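Local structure of UPF0201 protein MJ1564 (Methanocaldococcus jannaschii DSM 2661, 2PZZ) at residues A[18-21]-A[22-26]. The protein is of unknown function but belongs to an archaeal family that resembles RNA-binding proteins in structure and is thought unlikely to bind RNA. Sequence-based numbering, arbitrary orientation.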
loop_
_atom_site.group_PDB
_atom_site.type_symbol
_atom_site.label_atom_id
_atom_site.label_comp_id
_atom_site.label_asym_id
_atom_site.label_seq_id
_atom_site.Cartn_x
_atom_site.Cartn_y
_atom_site.Cartn_z
ATOM N N LYS A 18 12.238 2.133 2.507
ATOM C CA LYS A 18 11.234 2.839 3.285
ATOM C C LYS A 18 10.344 1.820 3.983
ATOM O O LYS A 18 9.839 2.081 5.078
ATOM C CB LYS A 18 10.367 3.721 2.398
ATOM C CG LYS A 18 11.099 4.879 1.760
ATOM C CD LYS A 18 10.100 5.770 1.046
ATOM C CE LYS A 18 10.742 7.092 0.641
ATOM N NZ LYS A 18 9.757 7.981 -0.049
ATOM N N VAL A 19 10.121 0.667 3.345
ATOM C CA VAL A 19 9.283 -0.349 3.974
ATOM C C VAL A 19 10.088 -0.922 5.121
ATOM O O VAL A 19 9.563 -1.146 6.195
ATOM C CB VAL A 19 8.903 -1.532 3.014
ATOM C CG1 VAL A 19 8.140 -2.618 3.815
ATOM C CG2 VAL A 19 8.031 -1.023 1.884
ATOM N N LYS A 20 11.371 -1.151 4.884
ATOM C CA LYS A 20 12.247 -1.702 5.917
ATOM C C LYS A 20 12.317 -0.787 7.134
ATOM O O LYS A 20 12.376 -1.258 8.277
ATOM C CB LYS A 20 13.659 -1.914 5.369
ATOM C CG LYS A 20 14.592 -2.576 6.369
ATOM C CD LYS A 20 16.035 -2.442 5.931
ATOM C CE LYS A 20 16.984 -3.045 6.961
ATOM N NZ LYS A 20 18.398 -2.921 6.519
ATOM N N LYS A 21 12.315 0.521 6.903
ATOM C CA LYS A 21 12.373 1.447 8.038
ATOM C C LYS A 21 11.050 1.457 8.769
ATOM O O LYS A 21 11.008 1.697 9.978
ATOM C CB LYS A 21 12.731 2.874 7.584
ATOM C CG LYS A 21 14.200 3.011 7.179
ATOM C CD LYS A 21 14.517 4.403 6.666
ATOM C CE LYS A 21 15.913 4.453 6.074
ATOM N NZ LYS A 21 16.191 5.779 5.470
ATOM N N ALA A 22 9.962 1.204 8.047
ATOM C CA ALA A 22 8.667 1.190 8.703
ATOM C C ALA A 22 8.658 0.012 9.669
ATOM O O ALA A 22 8.114 0.091 10.764
ATOM C CB ALA A 22 7.543 1.059 7.686
ATOM N N ILE A 23 9.267 -1.087 9.270
ATOM C CA ILE A 23 9.309 -2.243 10.162
ATOM C C ILE A 23 10.164 -1.924 11.391
ATOM O O ILE A 23 9.721 -2.085 12.523
ATOM C CB ILE A 23 9.907 -3.474 9.456
ATOM C CG1 ILE A 23 8.964 -3.919 8.325
ATOM C CG2 ILE A 23 10.170 -4.588 10.488
ATOM C CD1 ILE A 23 9.496 -5.086 7.500
ATOM N N LEU A 24 11.385 -1.450 11.154
ATOM C CA LEU A 24 12.309 -1.137 12.244
ATOM C C LEU A 24 11.757 -0.105 13.218
ATOM O O LEU A 24 12.077 -0.160 14.399
ATOM C CB LEU A 24 13.674 -0.704 11.679
ATOM C CG LEU A 24 14.334 -1.840 10.872
ATOM C CD1 LEU A 24 15.553 -1.337 10.113
ATOM C CD2 LEU A 24 14.722 -2.986 11.808
ATOM N N ASN A 25 10.910 0.814 12.749
ATOM C CA ASN A 25 10.329 1.807 13.653
ATOM C C ASN A 25 9.464 1.149 14.712
ATOM O O ASN A 25 9.249 1.724 15.783
ATOM C CB ASN A 25 9.460 2.834 12.905
ATOM C CG ASN A 25 10.275 3.823 12.105
ATOM O OD1 ASN A 25 11.464 4.022 12.368
ATOM N ND2 ASN A 25 9.638 4.460 11.122
ATOM N N ILE A 26 8.944 -0.043 14.416
ATOM C CA ILE A 26 8.103 -0.750 15.383
ATOM C C ILE A 26 8.874 -1.906 16.041
ATOM O O ILE A 26 8.670 -2.207 17.220
ATOM C CB ILE A 26 6.825 -1.316 14.712
ATOM C CG1 ILE A 26 6.165 -0.236 13.843
ATOM C CG2 ILE A 26 5.832 -1.790 15.777
ATOM C CD1 ILE A 26 5.677 1.003 14.612
#
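Lys20 and Leu24 meet one turn apart on the amphipathic helix 16-26, which packs on the five-stranded antiparallel sheet of this alpha+beta protein. The aliphatic stem of Lys20 slants across one branch of the leucine: CE of Lys20 lies 3.9 Å from CD1 of Leu24, and CG of Lys20 borders the same methyl. Lys20 reaches it because its CG stands anti to the backbone N (chi1 -176°) and the chain beyond runs extended.

Beneath this pair the backbone is stitched i to i+4. Leu24 N gives the straightest of these bonds, 3.0 Å to Lys20 O with 172° at the hydrogen, and CG of Leu24 lies 3.3 Å from that same oxygen. Val19 O accepts Ile23 N and, weakly, Ala22 N, whose main bond goes to Lys18 O; CG1 of Ile23 also borders Val19 O, at 3.5 Å.

One residue further on, Asn25 N donates to Lys21 O at 2.9 Å. With CG of Asn25 beside its backbone N (chi1 -73°), the flat face of the side-chain amide is turned to that oxygen, a contact that is not a hydrogen bond; ND2 of Asn25 is hydrogen-bonded to Ala89 O of helix 86-90. An alanine here is likely to leave Ala89 O without this donor, remove a polar tie between the two helices and take the amide face away from Lys21 O.

On the sheet side Val19 and Ile23 lean on Ala8 and Trp44, Leu32 covers Lys20, Ile23 and Leu24, and on helix 86-90 Ala22 rests on Ala89. NZ of Lys18 is hydrogen-bonded to Glu14 O of the second subunit. Back at the Asn25 amide, Lys21 O stands almost squarely above the plane at CG of Asn25, 3.1 Å away.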